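Side-chain contacts in transcriptional regulator, LacI family (Burkholderia phymatum, PDB 2RGY), which probably regulates transcription by binding DNA in response to a small effector, likely a sugar, held between the two halves of its periplasmic binding protein-like core: residues Glu85-His90 / Arg98-Leu103; Gln55-Val60 / Asp80-Glu85; Ile74-His79 / Phe138-Asn143. All coordinates share one frame; numbering follows the deposited sequence.

Interaction 1 of 3, residues Glu85-His90 / Arg98-Leu103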
ATOM      1  N   GLU A  85     -22.865  10.906 -16.627  1.00 29.82           N
ATOM      2  CA  GLU A  85     -22.544  10.454 -17.980  1.00 30.54           C
ATOM      3  C   GLU A  85     -22.162   8.975 -17.978  1.00 29.48           C
ATOM      4  O   GLU A  85     -22.691   8.181 -18.761  1.00 30.02           O
ATOM      5  CB  GLU A  85     -21.388  11.285 -18.528  1.00 31.78           C
ATOM      6  CG  GLU A  85     -21.006  10.935 -19.928  1.00 36.30           C
ATOM      7  CD  GLU A  85     -19.922  11.839 -20.450  1.00 41.74           C
ATOM      8  OE1 GLU A  85     -18.725  11.576 -20.164  1.00 42.72           O
ATOM      9  OE2 GLU A  85     -20.279  12.830 -21.135  1.00 44.15           O
ATOM     10  N   LEU A  86     -21.240   8.617 -17.088  1.00 27.51           N
ATOM     11  CA  LEU A  86     -20.777   7.242 -16.958  1.00 26.09           C
ATOM     12  C   LEU A  86     -21.950   6.343 -16.589  1.00 25.93           C
ATOM     13  O   LEU A  86     -22.024   5.203 -17.031  1.00 25.48           O
ATOM     14  CB  LEU A  86     -19.691   7.157 -15.874  1.00 25.26           C
ATOM     15  CG  LEU A  86     -18.382   7.903 -16.159  1.00 24.49           C
ATOM     16  CD1 LEU A  86     -17.498   7.946 -14.910  1.00 24.73           C
ATOM     17  CD2 LEU A  86     -17.664   7.211 -17.306  1.00 26.02           C
ATOM     18  N   HIS A  87     -22.874   6.862 -15.786  1.00 26.00           N
ATOM     19  CA  HIS A  87     -24.020   6.070 -15.368  1.00 27.75           C
ATOM     20  C   HIS A  87     -24.995   5.784 -16.508  1.00 28.53           C
ATOM     21  O   HIS A  87     -25.582   4.701 -16.556  1.00 27.40           O
ATOM     22  CB  HIS A  87     -24.766   6.750 -14.227  1.00 28.97           C
ATOM     23  CG  HIS A  87     -25.698   5.835 -13.503  1.00 31.63           C
ATOM     24  ND1 HIS A  87     -25.254   4.781 -12.732  1.00 33.56           N
ATOM     25  CD2 HIS A  87     -27.050   5.803 -13.441  1.00 31.62           C
ATOM     26  CE1 HIS A  87     -26.292   4.143 -12.222  1.00 32.95           C
ATOM     27  NE2 HIS A  87     -27.392   4.744 -12.637  1.00 32.97           N
ATOM     28  N   ARG A  88     -25.182   6.733 -17.424  1.00 29.18           N
ATOM     29  CA  ARG A  88     -26.094   6.464 -18.536  1.00 29.98           C
ATOM     30  C   ARG A  88     -25.443   5.528 -19.554  1.00 29.22           C
ATOM     31  O   ARG A  88     -26.132   4.881 -20.351  1.00 30.00           O
ATOM     32  CB  ARG A  88     -26.541   7.758 -19.213  1.00 32.64           C
ATOM     33  CG  ARG A  88     -25.425   8.661 -19.660  1.00 36.43           C
ATOM     34  CD  ARG A  88     -25.927   9.583 -20.764  1.00 41.97           C
ATOM     35  NE  ARG A  88     -25.830   8.934 -22.069  1.00 43.26           N
ATOM     36  CZ  ARG A  88     -24.672   8.566 -22.619  1.00 45.98           C
ATOM     37  NH1 ARG A  88     -23.526   8.786 -21.969  1.00 45.84           N
ATOM     38  NH2 ARG A  88     -24.654   7.981 -23.813  1.00 45.30           N
HETATM   39  N   MSE A  89     -24.114   5.455 -19.525  1.00 27.55           N
HETATM   40  CA  MSE A  89     -23.380   4.558 -20.418  1.00 27.42           C
HETATM   41  C   MSE A  89     -23.472   3.134 -19.870  1.00 26.74           C
HETATM   42  O   MSE A  89     -23.405   2.158 -20.614  1.00 27.15           O
HETATM   43  CB  MSE A  89     -21.901   4.949 -20.492  1.00 27.52           C
HETATM   44  CG  MSE A  89     -21.571   6.046 -21.482  1.00 29.04           C
HETATM   45 SE   MSE A  89     -19.830   6.556 -21.415  1.00 30.28          SE
HETATM   46  CE  MSE A  89     -19.029   5.241 -22.366  1.00 30.54           C
ATOM     47  N   HIS A  90     -23.616   3.022 -18.556  1.00 27.03           N
ATOM     48  CA  HIS A  90     -23.690   1.718 -17.910  1.00 27.69           C
ATOM     49  C   HIS A  90     -24.475   1.885 -16.613  1.00 26.82           C
ATOM     50  O   HIS A  90     -23.914   2.270 -15.586  1.00 27.38           O
ATOM     51  CB  HIS A  90     -22.263   1.229 -17.626  1.00 27.48           C
ATOM     52  CG  HIS A  90     -22.180  -0.222 -17.271  1.00 28.25           C
ATOM     53  ND1 HIS A  90     -22.599  -0.718 -16.055  1.00 29.28           N
ATOM     54  CD2 HIS A  90     -21.745  -1.286 -17.982  1.00 28.56           C
ATOM     55  CE1 HIS A  90     -22.425  -2.027 -16.032  1.00 29.77           C
ATOM     56  NE2 HIS A  90     -21.908  -2.397 -17.190  1.00 29.29           N
ATOM     57  N   ARG A  98     -18.500   9.199  -2.397  1.00 27.07           N
ATOM     58  CA  ARG A  98     -19.087  10.430  -2.934  1.00 27.73           C
ATOM     59  C   ARG A  98     -20.550  10.194  -3.260  1.00 27.75           C
ATOM     60  O   ARG A  98     -20.960   9.068  -3.532  1.00 26.52           O
ATOM     61  CB  ARG A  98     -18.336  10.956  -4.166  1.00 27.17           C
ATOM     62  CG  ARG A  98     -18.362  10.096  -5.394  1.00 26.08           C
ATOM     63  CD  ARG A  98     -17.432  10.718  -6.422  1.00 26.20           C
ATOM     64  NE  ARG A  98     -17.895  12.031  -6.853  1.00 25.07           N
ATOM     65  CZ  ARG A  98     -17.137  12.927  -7.476  1.00 26.50           C
ATOM     66  NH1 ARG A  98     -15.866  12.661  -7.735  1.00 23.59           N
ATOM     67  NH2 ARG A  98     -17.663  14.086  -7.864  1.00 26.35           N
ATOM     68  N   ALA A  99     -21.334  11.262  -3.220  1.00 27.84           N
ATOM     69  CA  ALA A  99     -22.769  11.172  -3.467  1.00 28.76           C
ATOM     70  C   ALA A  99     -23.158  11.044  -4.937  1.00 27.41           C
ATOM     71  O   ALA A  99     -22.369  11.347  -5.835  1.00 26.74           O
ATOM     72  CB  ALA A  99     -23.470  12.391  -2.844  1.00 28.76           C
ATOM     73  N   PHE A 100     -24.385  10.583  -5.166  1.00 26.93           N
ATOM     74  CA  PHE A 100     -24.922  10.427  -6.510  1.00 27.25           C
ATOM     75  C   PHE A 100     -26.424  10.736  -6.447  1.00 28.84           C
ATOM     76  O   PHE A 100     -27.276   9.833  -6.434  1.00 27.70           O
ATOM     77  CB  PHE A 100     -24.675   9.009  -7.022  1.00 24.36           C
ATOM     78  CG  PHE A 100     -24.995   8.837  -8.472  1.00 24.61           C
ATOM     79  CD1 PHE A 100     -24.380   9.644  -9.431  1.00 23.95           C
ATOM     80  CD2 PHE A 100     -25.942   7.901  -8.883  1.00 24.49           C
ATOM     81  CE1 PHE A 100     -24.705   9.520 -10.786  1.00 23.98           C
ATOM     82  CE2 PHE A 100     -26.278   7.764 -10.237  1.00 24.53           C
ATOM     83  CZ  PHE A 100     -25.663   8.573 -11.188  1.00 24.34           C
ATOM     84  N   ASP A 101     -26.730  12.028  -6.402  1.00 30.47           N
ATOM     85  CA  ASP A 101     -28.102  12.508  -6.295  1.00 32.38           C
ATOM     86  C   ASP A 101     -29.123  11.911  -7.256  1.00 31.95           C
ATOM     87  O   ASP A 101     -30.250  11.632  -6.857  1.00 32.93           O
ATOM     88  CB  ASP A 101     -28.134  14.033  -6.409  1.00 34.56           C
ATOM     89  CG  ASP A 101     -27.288  14.710  -5.354  1.00 37.53           C
ATOM     90  OD1 ASP A 101     -27.225  14.181  -4.216  1.00 37.80           O
ATOM     91  OD2 ASP A 101     -26.699  15.775  -5.658  1.00 38.38           O
ATOM     92  N   ALA A 102     -28.751  11.714  -8.515  1.00 32.78           N
ATOM     93  CA  ALA A 102     -29.701  11.146  -9.465  1.00 32.75           C
ATOM     94  C   ALA A 102     -30.196   9.758  -9.039  1.00 33.14           C
ATOM     95  O   ALA A 102     -31.322   9.359  -9.371  1.00 33.69           O
ATOM     96  CB  ALA A 102     -29.083  11.082 -10.849  1.00 32.88           C
ATOM     97  N   LEU A 103     -29.359   9.027  -8.302  1.00 33.15           N
ATOM     98  CA  LEU A 103     -29.712   7.683  -7.837  1.00 31.53           C
ATOM     99  C   LEU A 103     -28.960   7.401  -6.543  1.00 30.79           C
ATOM    100  O   LEU A 103     -27.979   6.661  -6.532  1.00 30.12           O
ATOM    101  CB  LEU A 103     -29.321   6.642  -8.885  1.00 32.79           C
ATOM    102  CG  LEU A 103     -30.104   5.336  -8.801  1.00 32.68           C
ATOM    103  CD1 LEU A 103     -31.496   5.587  -9.373  1.00 34.19           C
ATOM    104  CD2 LEU A 103     -29.415   4.239  -9.582  1.00 33.52           C
TER
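His-87, on the last turn of helix 80-89, lays one face of its imidazole against the edge of the Phe-100 ring. The pair is edge-to-face, with planes at 61° and centroids 4.9 Å apart, and Phe-100 CE2 stands over the centre of the imidazole, 3.8 Å above its plane. The neighbouring CZ makes the closest approach, 3.6 Å from His-87 CG, and also touches CB, which brings the root of the side chain into the packed part. With chi1 at -164°, His-87 CG lies anti to the backbone N and the ring reaches off the helix toward the loop. An imidazole suits this margin because its flat aromatic face can receive the edge of a phenyl ring, and its polar nitrogens suit a partly exposed position.

The other end of the contact is looser. Exposed Leu-103 runs at about a right angle to His-87, and one methyl, CD2, sits 3.7 Å from NE2. Leu-103 closes a type I turn that starts at Phe-100, its N hydrogen-bonded to Phe-100 O at 2.9 Å; the turn also brings Ala-102 CB over one face of the phenyl ring, displaced toward its rim.

Buried Phe-100 lies between helix 80-89, where it packs on Leu-83 and Asp-84, and strand 93-96, where it meets the ring of Phe-95; Met-93 of the same strand touches His-87.

Interaction 2 of 3, residues Gln55-Val60 / Asp80-Glu85; sequences QALEAV and DEDLDE
Two neighbouring helices of the N-terminal, Rossmann-like half of the protein meet here in a small, buried side-chain contact. Helix 52-65 leads from strand 40-44 to strand 70-73, and helix 80-89 from strand 70-73 to strand 93-96, two successive beta-alpha-beta crossovers that progress in the same direction across the parallel sheet and so place their helices side by side. The nearest CA atoms are those of Leu-57 and Asp-82, 7.6 Å apart.

Leu-57 is the hydrophobic member. Its side chain meets that of Asp-82 at about a right angle, and both methyls settle on the same face of the carboxylate: CD1 is 3.9 Å from Asp-82 CB, while CD2 is likewise 3.9 Å from Asp-82 CG. A branched leucine suits the place, since its two methyls can spread over a small flat group; Leu-57 also packs on Leu-78 in the loop ahead of helix 80-89.

An aspartate can be buried here because its polar needs are met elsewhere. Asp-82 OD2 accepts a hydrogen bond from the backbone N of His-79, the N-cap residue of its own helix, and forms a salt bridge with Arg-53 NE from helix 52-65, which adds a polar tie between the same two helices. Glu-85, one turn on, is fully extended as far as CD (chi1 -178°, chi2 176°) and makes a looser approach, OE1 lying 4.4 Å from Leu-57 CD1. The nearest pair across the contact is Leu-57 CD2 and Asp-82 OD2, 3.7 Å apart.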
ATOM      1  N   GLN A  55      -8.107  10.938 -16.849  1.00 23.74           N
ATOM      2  CA  GLN A  55      -7.515   9.616 -16.721  1.00 23.62           C
ATOM      3  C   GLN A  55      -8.556   8.678 -16.128  1.00 21.60           C
ATOM      4  O   GLN A  55      -8.561   7.499 -16.427  1.00 22.30           O
ATOM      5  CB  GLN A  55      -6.296   9.650 -15.806  1.00 24.23           C
ATOM      6  CG  GLN A  55      -5.064  10.288 -16.401  1.00 28.63           C
ATOM      7  CD  GLN A  55      -3.894  10.204 -15.449  1.00 31.06           C
ATOM      8  OE1 GLN A  55      -3.508   9.116 -15.026  1.00 32.70           O
ATOM      9  NE2 GLN A  55      -3.327  11.352 -15.096  1.00 34.92           N
ATOM     10  N   ALA A  56      -9.425   9.211 -15.277  1.00 19.69           N
ATOM     11  CA  ALA A  56     -10.478   8.407 -14.660  1.00 20.30           C
ATOM     12  C   ALA A  56     -11.605   8.169 -15.672  1.00 20.45           C
ATOM     13  O   ALA A  56     -12.190   7.090 -15.726  1.00 20.22           O
ATOM     14  CB  ALA A  56     -11.027   9.117 -13.414  1.00 17.96           C
ATOM     15  N   LEU A  57     -11.911   9.189 -16.467  1.00 20.83           N
ATOM     16  CA  LEU A  57     -12.958   9.062 -17.474  1.00 22.72           C
ATOM     17  C   LEU A  57     -12.577   7.977 -18.470  1.00 22.22           C
ATOM     18  O   LEU A  57     -13.389   7.113 -18.798  1.00 22.91           O
ATOM     19  CB  LEU A  57     -13.168  10.388 -18.221  1.00 23.78           C
ATOM     20  CG  LEU A  57     -14.132  11.453 -17.681  1.00 26.28           C
ATOM     21  CD1 LEU A  57     -15.450  10.789 -17.321  1.00 26.48           C
ATOM     22  CD2 LEU A  57     -13.543  12.166 -16.477  1.00 28.92           C
ATOM     23  N   GLU A  58     -11.336   8.020 -18.940  1.00 21.95           N
ATOM     24  CA  GLU A  58     -10.846   7.048 -19.906  1.00 23.23           C
ATOM     25  C   GLU A  58     -10.817   5.632 -19.318  1.00 22.51           C
ATOM     26  O   GLU A  58     -11.207   4.667 -19.975  1.00 22.96           O
ATOM     27  CB  GLU A  58      -9.442   7.444 -20.382  1.00 24.73           C
ATOM     28  CG  GLU A  58      -9.346   8.872 -20.898  1.00 30.67           C
ATOM     29  CD  GLU A  58      -7.934   9.268 -21.320  1.00 34.09           C
ATOM     30  OE1 GLU A  58      -6.957   8.888 -20.629  1.00 34.90           O
ATOM     31  OE2 GLU A  58      -7.797   9.980 -22.343  1.00 38.22           O
ATOM     32  N   ALA A  59     -10.356   5.511 -18.080  1.00 21.43           N
ATOM     33  CA  ALA A  59     -10.277   4.207 -17.434  1.00 20.22           C
ATOM     34  C   ALA A  59     -11.657   3.587 -17.244  1.00 20.58           C
ATOM     35  O   ALA A  59     -11.859   2.410 -17.541  1.00 22.16           O
ATOM     36  CB  ALA A  59      -9.572   4.333 -16.104  1.00 19.57           C
ATOM     37  N   VAL A  60     -12.612   4.368 -16.747  1.00 20.29           N
ATOM     38  CA  VAL A  60     -13.959   3.842 -16.551  1.00 19.48           C
ATOM     39  C   VAL A  60     -14.594   3.475 -17.895  1.00 21.09           C
ATOM     40  O   VAL A  60     -15.264   2.450 -18.006  1.00 20.96           O
ATOM     41  CB  VAL A  60     -14.864   4.843 -15.802  1.00 18.42           C
ATOM     42  CG1 VAL A  60     -16.257   4.259 -15.640  1.00 15.87           C
ATOM     43  CG2 VAL A  60     -14.266   5.153 -14.433  1.00 18.80           C
ATOM     44  N   ASP A  80     -19.211  15.804 -10.633  1.00 27.85           N
ATOM     45  CA  ASP A  80     -20.543  15.222 -10.547  1.00 28.38           C
ATOM     46  C   ASP A  80     -21.132  14.911 -11.922  1.00 28.20           C
ATOM     47  O   ASP A  80     -21.728  13.856 -12.115  1.00 26.21           O
ATOM     48  CB  ASP A  80     -21.480  16.149  -9.755  1.00 30.23           C
ATOM     49  CG  ASP A  80     -21.133  16.215  -8.266  1.00 31.70           C
ATOM     50  OD1 ASP A  80     -20.097  15.649  -7.855  1.00 33.19           O
ATOM     51  OD2 ASP A  80     -21.894  16.839  -7.493  1.00 33.04           O
ATOM     52  N   GLU A  81     -20.952  15.815 -12.881  1.00 27.97           N
ATOM     53  CA  GLU A  81     -21.493  15.613 -14.223  1.00 29.78           C
ATOM     54  C   GLU A  81     -20.925  14.350 -14.885  1.00 30.19           C
ATOM     55  O   GLU A  81     -21.582  13.730 -15.731  1.00 29.58           O
ATOM     56  CB  GLU A  81     -21.228  16.856 -15.103  1.00 31.95           C
ATOM     57  CG  GLU A  81     -19.862  16.905 -15.784  1.00 36.72           C
ATOM     58  CD  GLU A  81     -19.535  18.268 -16.413  1.00 39.49           C
ATOM     59  OE1 GLU A  81     -20.473  19.012 -16.805  1.00 40.72           O
ATOM     60  OE2 GLU A  81     -18.329  18.589 -16.523  1.00 40.12           O
ATOM     61  N   ASP A  82     -19.709  13.969 -14.494  1.00 29.13           N
ATOM     62  CA  ASP A  82     -19.082  12.775 -15.043  1.00 29.19           C
ATOM     63  C   ASP A  82     -19.800  11.536 -14.525  1.00 28.01           C
ATOM     64  O   ASP A  82     -20.021  10.586 -15.272  1.00 27.13           O
ATOM     65  CB  ASP A  82     -17.595  12.716 -14.670  1.00 29.37           C
ATOM     66  CG  ASP A  82     -16.823  13.904 -15.199  1.00 30.34           C
ATOM     67  OD1 ASP A  82     -17.197  14.393 -16.288  1.00 30.80           O
ATOM     68  OD2 ASP A  82     -15.853  14.343 -14.542  1.00 27.23           O
ATOM     69  N   LEU A  83     -20.169  11.551 -13.247  1.00 27.89           N
ATOM     70  CA  LEU A  83     -20.880  10.418 -12.663  1.00 28.68           C
ATOM     71  C   LEU A  83     -22.176  10.132 -13.440  1.00 29.11           C
ATOM     72  O   LEU A  83     -22.508   8.973 -13.694  1.00 27.36           O
ATOM     73  CB  LEU A  83     -21.188  10.701 -11.188  1.00 29.02           C
ATOM     74  CG  LEU A  83     -20.106  10.474 -10.118  1.00 30.36           C
ATOM     75  CD1 LEU A  83     -18.734  10.883 -10.596  1.00 30.08           C
ATOM     76  CD2 LEU A  83     -20.499  11.264  -8.879  1.00 32.02           C
ATOM     77  N   ASP A  84     -22.893  11.191 -13.825  1.00 29.60           N
ATOM     78  CA  ASP A  84     -24.147  11.059 -14.576  1.00 30.81           C
ATOM     79  C   ASP A  84     -23.951  10.497 -15.983  1.00 30.31           C
ATOM     80  O   ASP A  84     -24.764   9.706 -16.472  1.00 29.85           O
ATOM     81  CB  ASP A  84     -24.847  12.419 -14.673  1.00 32.77           C
ATOM     82  CG  ASP A  84     -25.295  12.932 -13.325  1.00 34.96           C
ATOM     83  OD1 ASP A  84     -26.034  12.204 -12.632  1.00 37.80           O
ATOM     84  OD2 ASP A  84     -24.911  14.062 -12.955  1.00 37.37           O
ATOM     85  N   GLU A  85     -22.865  10.906 -16.627  1.00 29.82           N
ATOM     86  CA  GLU A  85     -22.544  10.454 -17.980  1.00 30.54           C
ATOM     87  C   GLU A  85     -22.162   8.975 -17.978  1.00 29.48           C
ATOM     88  O   GLU A  85     -22.691   8.181 -18.761  1.00 30.02           O
ATOM     89  CB  GLU A  85     -21.388  11.285 -18.528  1.00 31.78           C
ATOM     90  CG  GLU A  85     -21.006  10.935 -19.928  1.00 36.30           C
ATOM     91  CD  GLU A  85     -19.922  11.839 -20.450  1.00 41.74           C
ATOM     92  OE1 GLU A  85     -18.725  11.576 -20.164  1.00 42.72           O
ATOM     93  OE2 GLU A  85     -20.279  12.830 -21.135  1.00 44.15           O
TER

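Interaction 3 of 3, residues Ile74-His79 / Phe138-Asn143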
ATOM      1  N   ILE A  74     -14.504   4.674  -7.671  1.00 18.66           N
ATOM      2  CA  ILE A  74     -14.131   5.603  -6.612  1.00 19.51           C
ATOM      3  C   ILE A  74     -13.102   6.560  -7.189  1.00 20.92           C
ATOM      4  O   ILE A  74     -12.079   6.143  -7.724  1.00 20.49           O
ATOM      5  CB  ILE A  74     -13.538   4.914  -5.356  1.00 19.66           C
ATOM      6  CG1 ILE A  74     -13.138   5.980  -4.328  1.00 21.48           C
ATOM      7  CG2 ILE A  74     -12.342   4.072  -5.715  1.00 18.44           C
ATOM      8  CD1 ILE A  74     -12.707   5.413  -2.983  1.00 22.28           C
ATOM      9  N   SER A  75     -13.397   7.851  -7.097  1.00 22.12           N
ATOM     10  CA  SER A  75     -12.507   8.878  -7.608  1.00 23.61           C
ATOM     11  C   SER A  75     -12.984  10.228  -7.122  1.00 23.44           C
ATOM     12  O   SER A  75     -14.178  10.516  -7.145  1.00 23.78           O
ATOM     13  CB  SER A  75     -12.499   8.864  -9.139  1.00 24.94           C
ATOM     14  OG  SER A  75     -11.890  10.035  -9.670  1.00 26.65           O
ATOM     15  N   HIS A  76     -12.050  11.051  -6.663  1.00 25.98           N
ATOM     16  CA  HIS A  76     -12.404  12.380  -6.203  1.00 26.56           C
ATOM     17  C   HIS A  76     -11.996  13.400  -7.259  1.00 25.60           C
ATOM     18  O   HIS A  76     -12.095  14.605  -7.033  1.00 25.63           O
ATOM     19  CB  HIS A  76     -11.713  12.681  -4.871  1.00 29.28           C
ATOM     20  CG  HIS A  76     -10.219  12.694  -4.957  1.00 31.77           C
ATOM     21  ND1 HIS A  76      -9.530  13.618  -5.718  1.00 32.99           N
ATOM     22  CD2 HIS A  76      -9.285  11.907  -4.379  1.00 32.57           C
ATOM     23  CE1 HIS A  76      -8.232  13.395  -5.598  1.00 33.00           C
ATOM     24  NE2 HIS A  76      -8.055  12.365  -4.793  1.00 33.56           N
ATOM     25  N   ASP A  77     -11.530  12.906  -8.404  1.00 24.48           N
ATOM     26  CA  ASP A  77     -11.111  13.762  -9.518  1.00 25.23           C
ATOM     27  C   ASP A  77     -12.267  13.951 -10.499  1.00 25.59           C
ATOM     28  O   ASP A  77     -12.307  14.924 -11.252  1.00 25.31           O
ATOM     29  CB  ASP A  77      -9.931  13.138 -10.272  1.00 27.00           C
ATOM     30  CG  ASP A  77      -8.657  13.117  -9.455  1.00 29.97           C
ATOM     31  OD1 ASP A  77      -8.097  14.199  -9.202  1.00 31.50           O
ATOM     32  OD2 ASP A  77      -8.209  12.018  -9.066  1.00 29.55           O
ATOM     33  N   LEU A  78     -13.196  13.001 -10.508  1.00 24.65           N
ATOM     34  CA  LEU A  78     -14.344  13.095 -11.397  1.00 24.45           C
ATOM     35  C   LEU A  78     -15.270  14.194 -10.894  1.00 25.72           C
ATOM     36  O   LEU A  78     -15.332  14.465  -9.698  1.00 26.36           O
ATOM     37  CB  LEU A  78     -15.116  11.774 -11.433  1.00 23.71           C
ATOM     38  CG  LEU A  78     -14.446  10.522 -12.010  1.00 23.32           C
ATOM     39  CD1 LEU A  78     -15.371   9.343 -11.782  1.00 23.00           C
ATOM     40  CD2 LEU A  78     -14.176  10.696 -13.511  1.00 22.19           C
ATOM     41  N   HIS A  79     -15.980  14.834 -11.809  1.00 27.21           N
ATOM     42  CA  HIS A  79     -16.921  15.879 -11.427  1.00 29.71           C
ATOM     43  C   HIS A  79     -18.291  15.239 -11.405  1.00 28.45           C
ATOM     44  O   HIS A  79     -18.515  14.245 -12.092  1.00 27.99           O
ATOM     45  CB  HIS A  79     -16.888  17.023 -12.436  1.00 32.92           C
ATOM     46  CG  HIS A  79     -15.679  17.890 -12.309  1.00 37.28           C
ATOM     47  ND1 HIS A  79     -14.496  17.433 -11.768  1.00 38.84           N
ATOM     48  CD2 HIS A  79     -15.450  19.167 -12.694  1.00 38.68           C
ATOM     49  CE1 HIS A  79     -13.588  18.391 -11.828  1.00 40.21           C
ATOM     50  NE2 HIS A  79     -14.142  19.453 -12.386  1.00 40.48           N
ATOM     51  N   PHE A 138      -9.076  20.894  -2.782  1.00 25.17           N
ATOM     52  CA  PHE A 138     -10.291  21.604  -2.419  1.00 27.80           C
ATOM     53  C   PHE A 138     -11.475  21.156  -3.264  1.00 29.03           C
ATOM     54  O   PHE A 138     -12.628  21.346  -2.867  1.00 28.92           O
ATOM     55  CB  PHE A 138     -10.077  23.112  -2.571  1.00 29.09           C
ATOM     56  CG  PHE A 138      -9.217  23.719  -1.482  1.00 31.75           C
ATOM     57  CD1 PHE A 138      -8.723  25.016  -1.614  1.00 32.16           C
ATOM     58  CD2 PHE A 138      -8.903  22.990  -0.319  1.00 32.09           C
ATOM     59  CE1 PHE A 138      -7.922  25.591  -0.616  1.00 31.53           C
ATOM     60  CE2 PHE A 138      -8.107  23.544   0.689  1.00 30.35           C
ATOM     61  CZ  PHE A 138      -7.613  24.853   0.539  1.00 32.69           C
ATOM     62  N   THR A 139     -11.191  20.568  -4.426  1.00 29.37           N
ATOM     63  CA  THR A 139     -12.249  20.090  -5.318  1.00 31.06           C
ATOM     64  C   THR A 139     -12.761  18.685  -4.975  1.00 30.79           C
ATOM     65  O   THR A 139     -13.689  18.189  -5.617  1.00 33.06           O
ATOM     66  CB  THR A 139     -11.801  20.098  -6.801  1.00 31.57           C
ATOM     67  OG1 THR A 139     -10.542  19.418  -6.932  1.00 31.24           O
ATOM     68  CG2 THR A 139     -11.685  21.535  -7.319  1.00 30.85           C
ATOM     69  N   ALA A 140     -12.161  18.040  -3.981  1.00 28.85           N
ATOM     70  CA  ALA A 140     -12.609  16.704  -3.580  1.00 27.27           C
ATOM     71  C   ALA A 140     -13.726  16.890  -2.554  1.00 26.87           C
ATOM     72  O   ALA A 140     -13.497  17.449  -1.484  1.00 24.84           O
ATOM     73  CB  ALA A 140     -11.455  15.911  -2.972  1.00 27.04           C
ATOM     74  N   SER A 141     -14.931  16.424  -2.883  1.00 26.27           N
ATOM     75  CA  SER A 141     -16.075  16.577  -1.987  1.00 27.64           C
ATOM     76  C   SER A 141     -15.881  15.892  -0.636  1.00 26.07           C
ATOM     77  O   SER A 141     -16.347  16.388   0.382  1.00 25.18           O
ATOM     78  CB  SER A 141     -17.365  16.059  -2.650  1.00 27.58           C
ATOM     79  OG  SER A 141     -17.354  14.650  -2.787  1.00 30.31           O
ATOM     80  N   ASP A 142     -15.197  14.756  -0.619  1.00 26.56           N
ATOM     81  CA  ASP A 142     -14.965  14.064   0.637  1.00 27.31           C
ATOM     82  C   ASP A 142     -14.067  14.936   1.514  1.00 27.61           C
ATOM     83  O   ASP A 142     -14.139  14.884   2.746  1.00 26.43           O
ATOM     84  CB  ASP A 142     -14.305  12.710   0.383  1.00 30.00           C
ATOM     85  CG  ASP A 142     -13.112  12.810  -0.550  1.00 33.29           C
ATOM     86  OD1 ASP A 142     -13.231  13.484  -1.598  1.00 33.31           O
ATOM     87  OD2 ASP A 142     -12.062  12.207  -0.244  1.00 35.35           O
ATOM     88  N   ASN A 143     -13.238  15.757   0.875  1.00 26.60           N
ATOM     89  CA  ASN A 143     -12.333  16.624   1.611  1.00 26.04           C
ATOM     90  C   ASN A 143     -13.066  17.852   2.121  1.00 26.04           C
ATOM     91  O   ASN A 143     -12.888  18.255   3.268  1.00 27.32           O
ATOM     92  CB  ASN A 143     -11.163  17.045   0.722  1.00 24.08           C
ATOM     93  CG  ASN A 143     -10.137  17.885   1.465  1.00 22.06           C
ATOM     94  OD1 ASN A 143     -10.151  19.115   1.394  1.00 22.57           O
ATOM     95  ND2 ASN A 143      -9.254  17.222   2.191  1.00 18.01           N
TER
HETATM   96  O   HOH W   1     -10.862  16.917  -6.837  1.00 36.72           O
HETATM   97  O   HOH W   2     -14.332  16.200  -7.520  1.00 51.28           O
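Water does much of the joining between His-76 and Thr-139: two molecules lie between His-76 O and Thr-139. Water 1 donates to His-76 O at 2.6 Å and lies 2.5 Å from Thr-139 OG1, a short distance whose exact value should not be pressed. Water 2 is placed to donate to both His-76 O and Thr-139 O, each 2.8 Å away, but has more acceptors around it than protons, so not all can be served at once. Threonine suits the site by offering a hydroxyl beside its backbone carbonyl, so one residue can present an oxygen to each water.

Direct packing lies beside this bridge. His-76 CB rests 3.8 Å from Ala-140 CB, and the methyl also reaches the root of the imidazole obliquely; so small a residue lets the two backbones come close, just before helix 141-155 begins. In the first turn of that helix, Asp-142 places OD1 3.7 Å from His-76 CB, while its OD2 forms a salt bridge with Arg-146.

The loop carrying His-76 is shaped by Ser-75, whose OG accepts from Asp-77 N at 3.2 Å in an ST turn. Beyond the two segments, the His-76 ring meets that of Phe-171.

Both segments follow parallel strands, 70-73 in one half of the protein and 131-135 in the other, the second running from a loop into helix 141-155. Loops in this position face each other across the interdomain cleft of periplasmic binding protein-like folds, where LacI-family regulators typically take up their effector.

Overall arrangement
From the N terminus, helix 52-65 opens interaction 2, which closes at 80-85 and joins two helices of the N-terminal half. Interaction 3 opens within that loop, at 74-79, and closes only at 138-143 in the other half, so interactions 2 and 3 cross. Interaction 1 follows interaction 2 in series, sharing Glu-85, and closes at 98-103 around strand 93-96, tying the end of helix 80-89 to the loop after that strand; it lies nested inside the loop of interaction 3. Arg-98 links all three: it forms a salt bridge with Asp-80 and probably hydrogen-bonds Ser-75 O and Leu-78 O. Leu-78 packs against Ala-56 and Leu-83, connecting the cleft-side loop to the helix pair.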